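Long-range contact in Cel44C (Paenibacillus polymyxa, PDB 2YIH), which hydrolyses beta-1,4-glucans as an endo-glucanase and xyloglucanase, this chain being the family 44 glycoside hydrolase part of a longer protein: residues Ile27-Ala41 with Val401-Asn415. The protein carries 8 engineered substitutions. Residues are numbered along the deposited sequence; the frame is centred on the assembly and turned at random.
Sequences IYGTNQDLAGDENMA and VSAAYKLYRNYDGKN. With SO4 (sulfate ion), chain E.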
loop_
_atom_site.group_PDB
_atom_site.type_symbol
_atom_site.label_atom_id
_atom_site.label_comp_id
_atom_site.label_asym_id
_atom_site.label_seq_id
_atom_site.Cartn_x
_atom_site.Cartn_y
_atom_site.Cartn_z
ATOM N N ILE A 27 7.464 1.749 2.029
ATOM C CA ILE A 27 6.274 2.265 2.712
ATOM C C ILE A 27 5.867 3.655 2.195
ATOM O O ILE A 27 4.750 4.129 2.452
ATOM C CB ILE A 27 6.383 2.234 4.234
ATOM C CG1 ILE A 27 7.502 3.164 4.731
ATOM C CG2 ILE A 27 6.579 0.791 4.708
ATOM C CD1 ILE A 27 7.018 4.290 5.542
ATOM N N TYR A 28 6.793 4.331 1.512
ATOM C CA TYR A 28 6.450 5.559 0.789
ATOM C C TYR A 28 6.028 5.229 -0.638
ATOM O O TYR A 28 6.815 5.362 -1.604
ATOM C CB TYR A 28 7.648 6.530 0.815
ATOM C CG TYR A 28 8.213 6.702 2.237
ATOM C CD1 TYR A 28 7.524 7.446 3.195
ATOM C CD2 TYR A 28 9.420 6.107 2.606
ATOM C CE1 TYR A 28 7.983 7.540 4.528
ATOM C CE2 TYR A 28 9.932 6.249 3.934
ATOM C CZ TYR A 28 9.207 6.971 4.874
ATOM O OH TYR A 28 9.690 7.112 6.175
ATOM N N GLY A 29 4.790 4.793 -0.775
ATOM C CA GLY A 29 4.389 4.206 -2.030
ATOM C C GLY A 29 2.995 4.622 -2.382
ATOM O O GLY A 29 2.208 5.009 -1.517
ATOM N N THR A 30 2.657 4.473 -3.655
ATOM C CA THR A 30 1.320 4.871 -4.062
ATOM C C THR A 30 0.804 3.986 -5.184
ATOM O O THR A 30 1.559 3.190 -5.766
ATOM C CB THR A 30 1.278 6.375 -4.458
ATOM O OG1 THR A 30 -0.105 6.803 -4.550
ATOM C CG2 THR A 30 2.027 6.589 -5.801
ATOM N N ASN A 31 -0.504 4.103 -5.423
ATOM C CA ASN A 31 -1.147 3.542 -6.602
ATOM C C ASN A 31 -1.182 4.619 -7.670
ATOM O O ASN A 31 -0.252 4.720 -8.466
ATOM C CB ASN A 31 -2.556 3.047 -6.229
ATOM C CG ASN A 31 -2.500 1.704 -5.549
ATOM O OD1 ASN A 31 -2.362 0.681 -6.228
ATOM N ND2 ASN A 31 -2.544 1.690 -4.215
ATOM N N GLN A 32 -2.178 5.502 -7.610
ATOM C CA GLN A 32 -2.197 6.647 -8.535
ATOM C C GLN A 32 -1.052 7.565 -8.207
ATOM O O GLN A 32 -0.808 7.862 -7.028
ATOM C CB GLN A 32 -3.504 7.440 -8.364
ATOM C CG GLN A 32 -4.762 6.610 -8.680
ATOM C CD GLN A 32 -5.317 5.912 -7.464
ATOM O OE1 GLN A 32 -4.650 5.771 -6.437
ATOM N NE2 GLN A 32 -6.580 5.496 -7.558
ATOM N N ASP A 33 -0.316 8.031 -9.210
ATOM C CA ASP A 33 0.606 9.119 -8.918
ATOM C C ASP A 33 -0.133 10.349 -8.396
ATOM O O ASP A 33 -1.235 10.654 -8.856
ATOM C CB ASP A 33 1.437 9.478 -10.156
ATOM C CG ASP A 33 2.301 8.322 -10.611
ATOM O OD1 ASP A 33 2.927 7.678 -9.743
ATOM O OD2 ASP A 33 2.391 8.123 -11.828
ATOM N N LEU A 34 0.462 11.053 -7.439
ATOM C CA LEU A 34 -0.159 12.269 -6.869
ATOM C C LEU A 34 0.388 13.522 -7.568
ATOM O O LEU A 34 0.387 13.580 -8.807
ATOM C CB LEU A 34 0.002 12.295 -5.331
ATOM C CG LEU A 34 -0.603 11.064 -4.629
ATOM C CD1 LEU A 34 -0.374 11.088 -3.096
ATOM C CD2 LEU A 34 -2.108 10.952 -4.902
ATOM N N ALA A 35 0.915 14.489 -6.818
ATOM C CA ALA A 35 1.389 15.726 -7.459
ATOM C C ALA A 35 2.666 15.536 -8.250
ATOM O O ALA A 35 2.863 16.190 -9.295
ATOM C CB ALA A 35 1.556 16.837 -6.431
ATOM N N GLY A 36 3.489 14.589 -7.820
ATOM C CA GLY A 36 4.715 14.271 -8.543
ATOM C C GLY A 36 5.963 14.718 -7.822
ATOM O O GLY A 36 7.077 14.428 -8.267
ATOM N N ASP A 37 5.801 15.439 -6.718
ATOM C CA ASP A 37 6.950 15.861 -5.941
ATOM C C ASP A 37 6.956 15.242 -4.543
ATOM O O ASP A 37 7.567 15.762 -3.594
ATOM C CB ASP A 37 7.084 17.382 -5.902
ATOM C CG ASP A 37 5.876 18.079 -5.304
ATOM O OD1 ASP A 37 4.825 17.465 -5.021
ATOM O OD2 ASP A 37 6.007 19.293 -5.059
ATOM N N GLU A 38 6.330 14.072 -4.422
ATOM C CA GLU A 38 6.285 13.411 -3.120
ATOM C C GLU A 38 7.534 12.562 -2.898
ATOM O O GLU A 38 7.702 12.014 -1.811
ATOM C CB GLU A 38 5.052 12.492 -3.061
ATOM C CG GLU A 38 3.665 13.205 -2.981
ATOM C CD GLU A 38 3.146 13.649 -4.318
ATOM O OE1 GLU A 38 3.670 13.212 -5.373
ATOM O OE2 GLU A 38 2.229 14.464 -4.309
ATOM N N ASN A 39 8.334 12.356 -3.949
ATOM C CA ASN A 39 9.554 11.511 -3.854
ATOM C C ASN A 39 9.236 10.101 -3.312
ATOM O O ASN A 39 9.779 9.647 -2.294
ATOM C CB ASN A 39 10.598 12.224 -2.982
ATOM C CG ASN A 39 11.948 11.502 -2.968
ATOM O OD1 ASN A 39 12.323 10.842 -3.950
ATOM N ND2 ASN A 39 12.664 11.601 -1.846
ATOM N N MET A 40 8.230 9.482 -3.926
ATOM C CA MET A 40 7.836 8.108 -3.625
ATOM C C MET A 40 9.007 7.159 -3.903
ATOM O O MET A 40 9.827 7.438 -4.763
ATOM C CB MET A 40 6.658 7.709 -4.541
ATOM C CG MET A 40 5.386 8.512 -4.240
ATOM S SD MET A 40 4.601 7.997 -2.689
ATOM C CE MET A 40 3.246 9.184 -2.681
ATOM N N ALA A 41 9.014 6.011 -3.228
ATOM C CA ALA A 41 9.982 4.935 -3.492
ATOM C C ALA A 41 9.342 3.697 -4.114
ATOM O O ALA A 41 10.041 2.765 -4.537
ATOM C CB ALA A 41 10.787 4.546 -2.148
ATOM N N VAL A 401 -3.004 14.621 1.688
ATOM C CA VAL A 401 -2.248 13.357 1.581
ATOM C C VAL A 401 -0.867 13.628 1.000
ATOM O O VAL A 401 0.144 13.134 1.509
ATOM C CB VAL A 401 -3.030 12.301 0.757
ATOM C CG1 VAL A 401 -2.148 11.028 0.549
ATOM C CG2 VAL A 401 -4.300 11.939 1.513
ATOM N N SER A 402 -0.812 14.418 -0.065
ATOM C CA SER A 402 0.468 14.756 -0.666
ATOM C C SER A 402 1.330 15.479 0.362
ATOM O O SER A 402 2.529 15.245 0.415
ATOM C CB SER A 402 0.278 15.604 -1.928
ATOM O OG SER A 402 -0.357 14.853 -2.964
ATOM N N ALA A 403 0.725 16.350 1.170
ATOM C CA ALA A 403 1.490 17.041 2.237
ATOM C C ALA A 403 2.178 16.071 3.200
ATOM O O ALA A 403 3.351 16.217 3.498
ATOM C CB ALA A 403 0.581 18.012 3.060
ATOM N N ALA A 404 1.458 15.033 3.599
ATOM C CA ALA A 404 2.012 14.027 4.528
ATOM C C ALA A 404 3.214 13.337 3.902
ATOM O O ALA A 404 4.254 13.187 4.570
ATOM C CB ALA A 404 0.936 12.999 4.936
ATOM N N TYR A 405 3.093 12.908 2.639
ATOM C CA TYR A 405 4.259 12.290 1.984
ATOM C C TYR A 405 5.427 13.267 1.904
ATOM O O TYR A 405 6.564 12.887 2.147
ATOM C CB TYR A 405 3.949 11.738 0.572
ATOM C CG TYR A 405 3.181 10.432 0.628
ATOM C CD1 TYR A 405 3.846 9.209 0.847
ATOM C CD2 TYR A 405 1.794 10.430 0.493
ATOM C CE1 TYR A 405 3.122 8.001 0.947
ATOM C CE2 TYR A 405 1.066 9.234 0.563
ATOM C CZ TYR A 405 1.745 8.026 0.802
ATOM O OH TYR A 405 1.052 6.851 0.958
ATOM N N LYS A 406 5.146 14.490 1.479
ATOM C CA LYS A 406 6.222 15.474 1.314
ATOM C C LYS A 406 6.866 15.762 2.667
ATOM O O LYS A 406 8.063 15.977 2.724
ATOM C CB LYS A 406 5.694 16.767 0.672
ATOM C CG LYS A 406 5.358 16.519 -0.789
ATOM C CD LYS A 406 4.459 17.605 -1.418
ATOM C CE LYS A 406 5.187 18.924 -1.509
ATOM N NZ LYS A 406 4.220 20.043 -1.803
ATOM N N LEU A 407 6.088 15.760 3.751
ATOM C CA LEU A 407 6.698 16.012 5.062
ATOM C C LEU A 407 7.772 14.960 5.402
ATOM O O LEU A 407 8.822 15.294 6.022
ATOM C CB LEU A 407 5.642 16.142 6.173
ATOM C CG LEU A 407 6.187 16.701 7.497
ATOM C CD1 LEU A 407 6.466 18.181 7.363
ATOM C CD2 LEU A 407 5.148 16.469 8.609
ATOM N N TYR A 408 7.535 13.712 4.974
ATOM C CA TYR A 408 8.524 12.634 5.150
ATOM C C TYR A 408 9.615 12.593 4.077
ATOM O O TYR A 408 10.736 12.132 4.362
ATOM C CB TYR A 408 7.816 11.254 5.175
ATOM C CG TYR A 408 7.253 10.908 6.538
ATOM C CD1 TYR A 408 6.060 11.464 6.983
ATOM C CD2 TYR A 408 7.980 10.119 7.426
ATOM C CE1 TYR A 408 5.565 11.194 8.229
ATOM C CE2 TYR A 408 7.464 9.806 8.700
ATOM C CZ TYR A 408 6.288 10.375 9.103
ATOM O OH TYR A 408 5.742 10.096 10.350
ATOM N N ARG A 409 9.284 12.995 2.832
ATOM C CA ARG A 409 10.123 12.614 1.701
ATOM C C ARG A 409 10.586 13.777 0.829
ATOM O O ARG A 409 11.438 13.600 -0.025
ATOM C CB ARG A 409 9.429 11.546 0.844
ATOM C CG ARG A 409 9.159 10.254 1.600
ATOM C CD ARG A 409 10.417 9.370 1.674
ATOM N NE ARG A 409 10.813 8.955 0.327
ATOM C CZ ARG A 409 11.898 8.245 0.044
ATOM N NH1 ARG A 409 12.692 7.819 1.043
ATOM N NH2 ARG A 409 12.175 7.941 -1.234
ATOM N N ASN A 410 10.065 14.985 1.077
ATOM C CA ASN A 410 10.528 16.142 0.320
ATOM C C ASN A 410 10.154 17.392 1.091
ATOM O O ASN A 410 9.327 18.194 0.635
ATOM C CB ASN A 410 9.896 16.184 -1.090
ATOM C CG ASN A 410 10.337 17.391 -1.885
ATOM O OD1 ASN A 410 11.342 18.045 -1.559
ATOM N ND2 ASN A 410 9.552 17.731 -2.920
ATOM N N TYR A 411 10.704 17.504 2.295
ATOM C CA TYR A 411 10.207 18.514 3.224
ATOM C C TYR A 411 10.747 19.900 2.891
ATOM O O TYR A 411 10.166 20.927 3.283
ATOM C CB TYR A 411 10.497 18.117 4.689
ATOM C CG TYR A 411 11.951 17.867 5.025
ATOM C CD1 TYR A 411 12.833 18.923 5.254
ATOM C CD2 TYR A 411 12.442 16.569 5.153
ATOM C CE1 TYR A 411 14.165 18.672 5.596
ATOM C CE2 TYR A 411 13.756 16.318 5.493
ATOM C CZ TYR A 411 14.615 17.363 5.700
ATOM O OH TYR A 411 15.922 17.098 6.048
ATOM N N ASP A 412 11.825 19.918 2.120
ATOM C CA ASP A 412 12.522 21.157 1.827
ATOM C C ASP A 412 12.508 21.558 0.354
ATOM O O ASP A 412 13.192 22.501 -0.028
ATOM C CB ASP A 412 13.956 21.075 2.354
ATOM C CG ASP A 412 14.775 19.983 1.674
ATOM O OD1 ASP A 412 14.227 19.199 0.845
ATOM O OD2 ASP A 412 15.993 19.930 1.973
ATOM N N GLY A 413 11.776 20.841 -0.488
ATOM C CA GLY A 413 11.827 21.080 -1.932
ATOM C C GLY A 413 13.055 20.509 -2.633
ATOM O O GLY A 413 13.250 20.713 -3.842
ATOM N N LYS A 414 13.921 19.850 -1.882
ATOM C CA LYS A 414 15.138 19.281 -2.446
ATOM C C LYS A 414 15.139 17.762 -2.300
ATOM O O LYS A 414 16.186 17.125 -2.439
ATOM C CB LYS A 414 16.380 19.875 -1.748
ATOM C CG LYS A 414 16.432 21.402 -1.732
ATOM C CD LYS A 414 17.676 21.912 -0.975
ATOM N N ASN A 415 13.973 17.203 -1.967
ATOM C CA ASN A 415 13.831 15.761 -1.774
ATOM C C ASN A 415 14.642 15.266 -0.567
ATOM O O ASN A 415 15.025 14.098 -0.510
ATOM C CB ASN A 415 14.213 14.988 -3.038
ATOM C CG ASN A 415 13.158 15.099 -4.125
ATOM O OD1 ASN A 415 12.024 15.504 -3.874
ATOM N ND2 ASN A 415 13.530 14.746 -5.342
HETATM S S SO4 E . 15.326 5.945 -0.712
HETATM O O1 SO4 E . 16.570 6.658 -1.002
HETATM O O2 SO4 E . 14.910 6.299 0.639
HETATM O O3 SO4 E . 14.324 6.310 -1.723
HETATM O O4 SO4 E . 15.601 4.513 -0.838
HETATM O O HOH W 1 2.267 4.480 1.538
HETATM O O HOH W 2 5.849 21.751 -3.750
HETATM O O HOH W 3 3.043 19.364 -4.420
#
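R409 reaches across to N39, and the NE/NH2 side of its guanidinium grips N39 O: NE meets it nearly end-on at 2.9 Å, NH2 from above the carbonyl plane at 3.1 Å. N39 answers through ND2, which donates to R409 O (3.0 Å). N410 ND2 meets D37 O on a lone pair, 2.9 Å away. E38 OE2 takes S402 OG on its anti side (2.9 Å) and A35 N on its syn side, while two waters bridge D37 and K406, whose direct salt bridge is long. NH1 and NH2 of R409 also hold a sulfate, probably from the crystallisation liquor. Bends at chi2 and chi3 (-80° and -64°) carry the arginine over the Y28 ring, ring and guanidinium planes 11° apart, its CD making a CH-pi contact on one face and I27 CD1 lying over the opposite one. Cut back to alanine, this position is likely to leave N39 O without its two donors and Y28 without its CH-pi partner. M40 CE sits over the centre of the Y405 ring, 3.5 Å from its centroid, with SD adding a Met-aromatic contact. Helix 399-409 thus packs against the chain around strand 29-30 of the TIM barrel and the loop leading to strand 42-45; helix 367-382 also touches Y405, and strand 446-453 of the beta domain meets Y408.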